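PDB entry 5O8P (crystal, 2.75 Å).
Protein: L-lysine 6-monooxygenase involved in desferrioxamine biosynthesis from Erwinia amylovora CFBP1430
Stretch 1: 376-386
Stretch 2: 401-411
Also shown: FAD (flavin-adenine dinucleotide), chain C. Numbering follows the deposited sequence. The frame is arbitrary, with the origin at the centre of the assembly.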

# COMPACT_ATOMS: atom_id res chain seq x y z
N HIS B 376 5.54 -45.55 -20.20
CA HIS B 376 6.01 -45.21 -21.56
C HIS B 376 5.77 -43.75 -22.01
O HIS B 376 5.83 -43.46 -23.20
CB HIS B 376 5.37 -46.17 -22.59
CG HIS B 376 5.67 -47.62 -22.34
ND1 HIS B 376 4.79 -48.46 -21.68
CD2 HIS B 376 6.74 -48.37 -22.65
CE1 HIS B 376 5.31 -49.67 -21.60
NE2 HIS B 376 6.50 -49.64 -22.18
N ASN B 377 5.54 -42.83 -21.07
CA ASN B 377 5.31 -41.39 -21.38
C ASN B 377 4.15 -41.14 -22.35
O ASN B 377 4.30 -40.43 -23.34
CB ASN B 377 6.60 -40.74 -21.89
CG ASN B 377 7.76 -40.95 -20.96
OD1 ASN B 377 7.59 -40.96 -19.74
ND2 ASN B 377 8.94 -41.15 -21.51
N GLN B 378 3.01 -41.74 -22.01
CA GLN B 378 1.79 -41.63 -22.80
C GLN B 378 0.53 -41.15 -22.04
O GLN B 378 -0.33 -40.51 -22.63
CB GLN B 378 1.49 -42.98 -23.46
CG GLN B 378 2.57 -43.46 -24.41
CD GLN B 378 2.24 -44.80 -25.01
OE1 GLN B 378 1.79 -45.72 -24.32
NE2 GLN B 378 2.45 -44.92 -26.31
N VAL B 379 0.42 -41.47 -20.75
CA VAL B 379 -0.71 -41.06 -19.94
C VAL B 379 -0.18 -40.02 -18.97
O VAL B 379 0.62 -40.35 -18.10
CB VAL B 379 -1.30 -42.24 -19.16
CG1 VAL B 379 -2.53 -41.81 -18.38
CG2 VAL B 379 -1.64 -43.36 -20.10
N PHE B 380 -0.62 -38.77 -19.14
CA PHE B 380 -0.19 -37.65 -18.30
C PHE B 380 -1.31 -37.15 -17.41
O PHE B 380 -2.47 -37.40 -17.69
CB PHE B 380 0.31 -36.51 -19.18
CG PHE B 380 1.50 -36.88 -20.00
CD1 PHE B 380 2.77 -36.82 -19.46
CD2 PHE B 380 1.35 -37.31 -21.31
CE1 PHE B 380 3.88 -37.16 -20.22
CE2 PHE B 380 2.44 -37.66 -22.07
CZ PHE B 380 3.70 -37.59 -21.52
N VAL B 381 -0.96 -36.42 -16.37
CA VAL B 381 -1.97 -35.84 -15.48
C VAL B 381 -1.70 -34.36 -15.24
O VAL B 381 -0.56 -33.95 -15.21
CB VAL B 381 -2.08 -36.62 -14.15
CG1 VAL B 381 -2.52 -38.07 -14.37
CG2 VAL B 381 -0.78 -36.57 -13.32
N GLN B 382 -2.77 -33.58 -15.09
CA GLN B 382 -2.73 -32.16 -14.73
C GLN B 382 -3.42 -32.09 -13.38
O GLN B 382 -4.59 -32.45 -13.29
CB GLN B 382 -3.53 -31.32 -15.72
CG GLN B 382 -3.10 -31.44 -17.16
CD GLN B 382 -2.52 -30.17 -17.72
OE1 GLN B 382 -1.61 -29.59 -17.15
NE2 GLN B 382 -3.07 -29.71 -18.85
N ASN B 383 -2.74 -31.61 -12.34
CA ASN B 383 -3.35 -31.42 -11.03
C ASN B 383 -3.83 -32.73 -10.35
O ASN B 383 -4.91 -32.76 -9.75
CB ASN B 383 -4.52 -30.41 -11.16
CG ASN B 383 -4.97 -29.78 -9.83
OD1 ASN B 383 -4.18 -29.47 -8.94
ND2 ASN B 383 -6.29 -29.58 -9.73
N ALA B 384 -3.06 -33.80 -10.43
CA ALA B 384 -3.25 -34.95 -9.51
C ALA B 384 -1.91 -35.47 -8.98
O ALA B 384 -1.76 -36.65 -8.64
CB ALA B 384 -4.06 -36.05 -10.19
N GLU B 385 -0.93 -34.57 -8.93
CA GLU B 385 0.46 -34.89 -8.59
C GLU B 385 0.95 -34.08 -7.38
O GLU B 385 2.16 -33.96 -7.20
CB GLU B 385 1.37 -34.70 -9.83
CG GLU B 385 1.65 -33.26 -10.29
CD GLU B 385 0.59 -32.62 -11.16
OE1 GLU B 385 -0.53 -33.12 -11.20
OE2 GLU B 385 0.89 -31.58 -11.78
N LEU B 386 0.03 -33.54 -6.57
CA LEU B 386 0.37 -32.83 -5.32
C LEU B 386 1.29 -33.65 -4.38
O LEU B 386 2.19 -33.12 -3.72
CB LEU B 386 -0.92 -32.45 -4.57
CG LEU B 386 -0.93 -31.75 -3.19
CD1 LEU B 386 0.05 -30.58 -3.10
CD2 LEU B 386 -2.34 -31.27 -2.86
N TYR B 401 3.95 -23.76 -17.28
CA TYR B 401 5.15 -24.58 -17.10
C TYR B 401 4.81 -26.04 -17.41
O TYR B 401 5.43 -26.65 -18.29
CB TYR B 401 5.77 -24.47 -15.68
CG TYR B 401 6.91 -25.46 -15.47
CD1 TYR B 401 8.15 -25.26 -16.08
CD2 TYR B 401 6.72 -26.62 -14.71
CE1 TYR B 401 9.16 -26.20 -15.95
CE2 TYR B 401 7.75 -27.55 -14.55
CZ TYR B 401 8.98 -27.33 -15.18
OH TYR B 401 10.03 -28.21 -15.07
N ARG B 402 3.80 -26.58 -16.72
CA ARG B 402 3.44 -27.99 -16.87
C ARG B 402 3.00 -28.30 -18.32
O ARG B 402 3.49 -29.26 -18.94
CB ARG B 402 2.35 -28.40 -15.86
CG ARG B 402 2.13 -29.91 -15.73
CD ARG B 402 1.06 -30.32 -14.74
NE ARG B 402 -0.05 -29.36 -14.71
CZ ARG B 402 -0.53 -28.74 -13.63
NH1 ARG B 402 -0.09 -29.01 -12.40
NH2 ARG B 402 -1.52 -27.87 -13.78
N ASN B 403 2.12 -27.47 -18.86
CA ASN B 403 1.69 -27.60 -20.25
C ASN B 403 2.86 -27.59 -21.24
O ASN B 403 2.87 -28.35 -22.22
CB ASN B 403 0.66 -26.51 -20.62
CG ASN B 403 -0.70 -26.75 -19.99
OD1 ASN B 403 -1.14 -27.89 -19.85
ND2 ASN B 403 -1.38 -25.68 -19.61
N SER B 404 3.86 -26.75 -20.97
CA SER B 404 5.05 -26.69 -21.82
C SER B 404 5.90 -27.96 -21.80
O SER B 404 6.51 -28.27 -22.83
CB SER B 404 5.92 -25.49 -21.46
OG SER B 404 5.26 -24.30 -21.83
N VAL B 405 5.94 -28.67 -20.67
CA VAL B 405 6.71 -29.94 -20.60
C VAL B 405 5.87 -31.09 -21.16
O VAL B 405 6.41 -32.06 -21.69
CB VAL B 405 7.34 -30.29 -19.19
CG1 VAL B 405 7.56 -29.05 -18.32
CG2 VAL B 405 6.55 -31.33 -18.43
N LEU B 406 4.55 -30.99 -21.02
CA LEU B 406 3.66 -31.94 -21.65
C LEU B 406 3.84 -31.85 -23.14
O LEU B 406 4.03 -32.88 -23.79
CB LEU B 406 2.20 -31.68 -21.28
CG LEU B 406 1.77 -31.97 -19.85
CD1 LEU B 406 0.30 -31.63 -19.71
CD2 LEU B 406 2.05 -33.41 -19.46
N LEU B 407 3.81 -30.64 -23.68
CA LEU B 407 3.99 -30.47 -25.13
C LEU B 407 5.35 -30.96 -25.60
O LEU B 407 5.46 -31.48 -26.69
CB LEU B 407 3.72 -29.03 -25.58
CG LEU B 407 2.22 -28.71 -25.63
CD1 LEU B 407 1.95 -27.24 -25.89
CD2 LEU B 407 1.52 -29.56 -26.68
N ARG B 408 6.38 -30.83 -24.77
CA ARG B 408 7.72 -31.35 -25.10
C ARG B 408 7.74 -32.88 -25.19
O ARG B 408 8.40 -33.45 -26.05
CB ARG B 408 8.76 -30.85 -24.10
CG ARG B 408 10.20 -31.07 -24.52
CD ARG B 408 11.14 -30.37 -23.55
NE ARG B 408 11.09 -31.02 -22.23
CZ ARG B 408 11.37 -30.45 -21.05
NH1 ARG B 408 11.69 -29.15 -20.97
NH2 ARG B 408 11.28 -31.18 -19.94
N GLU B 409 7.01 -33.54 -24.30
CA GLU B 409 6.93 -35.00 -24.34
C GLU B 409 6.07 -35.49 -25.50
O GLU B 409 6.47 -36.39 -26.25
CB GLU B 409 6.38 -35.54 -23.03
CG GLU B 409 7.35 -35.47 -21.86
CD GLU B 409 8.55 -36.39 -22.01
OE1 GLU B 409 8.50 -37.36 -22.81
OE2 GLU B 409 9.55 -36.12 -21.31
N ILE B 410 4.89 -34.89 -25.65
CA ILE B 410 3.95 -35.21 -26.72
C ILE B 410 4.61 -35.05 -28.08
O ILE B 410 4.66 -36.00 -28.85
CB ILE B 410 2.68 -34.34 -26.63
CG1 ILE B 410 1.83 -34.77 -25.42
CG2 ILE B 410 1.86 -34.44 -27.92
CD1 ILE B 410 0.84 -33.72 -24.99
N THR B 411 5.10 -33.86 -28.38
CA THR B 411 5.90 -33.66 -29.60
C THR B 411 7.28 -33.63 -29.08
O THR B 411 7.53 -32.82 -28.21
CB THR B 411 5.66 -32.37 -30.41
OG1 THR B 411 6.84 -32.07 -31.18
CG2 THR B 411 5.29 -31.18 -29.60
PA FAD C . -11.72 -28.30 -13.08
O1A FAD C . -12.68 -27.13 -13.02
O2A FAD C . -11.81 -29.38 -12.03
O5B FAD C . -11.94 -28.95 -14.55
C5B FAD C . -12.30 -30.31 -14.74
C4B FAD C . -13.29 -30.51 -15.88
O4B FAD C . -13.27 -31.89 -16.29
C3B FAD C . -14.73 -30.21 -15.48
O3B FAD C . -15.33 -29.39 -16.49
C2B FAD C . -15.39 -31.58 -15.34
O2B FAD C . -16.78 -31.60 -15.66
C1B FAD C . -14.60 -32.42 -16.33
N9A FAD C . -14.65 -33.89 -16.14
C8A FAD C . -14.42 -34.61 -15.03
N7A FAD C . -14.57 -35.94 -15.28
C5A FAD C . -14.90 -36.08 -16.58
C6A FAD C . -15.21 -37.20 -17.52
N6A FAD C . -15.19 -38.49 -17.10
N1A FAD C . -15.51 -36.89 -18.81
C2A FAD C . -15.53 -35.61 -19.25
N3A FAD C . -15.27 -34.56 -18.45
C4A FAD C . -14.96 -34.72 -17.14
N1 FAD C . -5.90 -21.42 -8.18
C2 FAD C . -5.17 -20.32 -8.51
O2 FAD C . -4.00 -20.49 -8.90
N3 FAD C . -5.68 -19.07 -8.45
C4 FAD C . -6.94 -18.83 -8.04
O4 FAD C . -7.38 -17.67 -7.98
C4X FAD C . -7.80 -19.98 -7.66
N5 FAD C . -9.08 -19.81 -7.25
C5X FAD C . -9.84 -20.87 -6.91
C6 FAD C . -11.14 -20.64 -6.49
C7 FAD C . -11.99 -21.68 -6.12
C7M FAD C . -13.40 -21.40 -5.66
C8 FAD C . -11.47 -23.08 -6.18
C8M FAD C . -12.36 -24.23 -5.79
C9 FAD C . -10.16 -23.33 -6.60
C9A FAD C . -9.30 -22.28 -6.97
N10 FAD C . -7.95 -22.49 -7.41
C10 FAD C . -7.19 -21.33 -7.75
C1' FAD C . -7.31 -23.83 -7.53
C2' FAD C . -7.41 -24.41 -8.96
O2' FAD C . -7.05 -23.42 -9.94
C3' FAD C . -8.79 -24.99 -9.30
O3' FAD C . -9.12 -26.06 -8.40
C4' FAD C . -8.90 -25.51 -10.74
O4' FAD C . -10.26 -25.46 -11.17
C5' FAD C . -8.39 -26.95 -10.89
O5' FAD C . -8.02 -27.17 -12.25
P FAD C . -8.74 -28.31 -13.11
O1P FAD C . -8.19 -28.25 -14.52
O2P FAD C . -8.57 -29.55 -12.28
O3P FAD C . -10.23 -27.65 -13.09

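The strongest link between the two stretches is the buried salt bridge of Arg402 and Glu385. Arg402 NH1 donates to Glu385 OE2 at 2.8 Å, and the carboxylate oxygen lies at the edge of the guanidinium, near its plane, where the N-H groups point. Burial of the arginine charge is thus paid for by an opposite charge. The other carboxylate oxygen, Glu385 OE1, accepts a hydrogen bond from the backbone Ala384 N at 2.7 Å, which ties the glutamate to its own loop.

Arginine suits this place because it carries several donors on one planar group. While NH1 serves Glu385, Arg402 NE donates to Gln382 OE1 at 2.9 Å. The Gln382 side chain leaves its backbone sideways, yet its end reaches the helix, and its amide has both a donor and an acceptor to offer: Gln382 NE2 in turn donates to Asn403 OD1 at 2.8 Å. A chain of hydrogen bonds therefore runs from one helical residue through the glutamine to the next. One face of the guanidinium is covered by Gln382 CA and Asn383 N. Asn383 itself turns to the cofactor, its ND2 making a weak hydrogen bond to FAD O2P at 3.4 Å.

Beyond this polar cluster the contact becomes apolar. Strand 379-381 runs nearly antiparallel to the helix, at 174°, so later helix residues meet earlier residues of stretch 1. Phe380 points toward the helix and fills the gap with its broad ring: Phe380 CD1 lies 3.5 Å from Leu406 CD2, and Phe380 CZ is 3.7 Å from Glu409 CB. Leu406 also bridges the two regions, its CD1 packing 3.7 Å from Gln382 CD. At the more exposed end, Asn377 CB approaches Glu409 OE1 at 4.0 Å, a contact without a hydrogen bond.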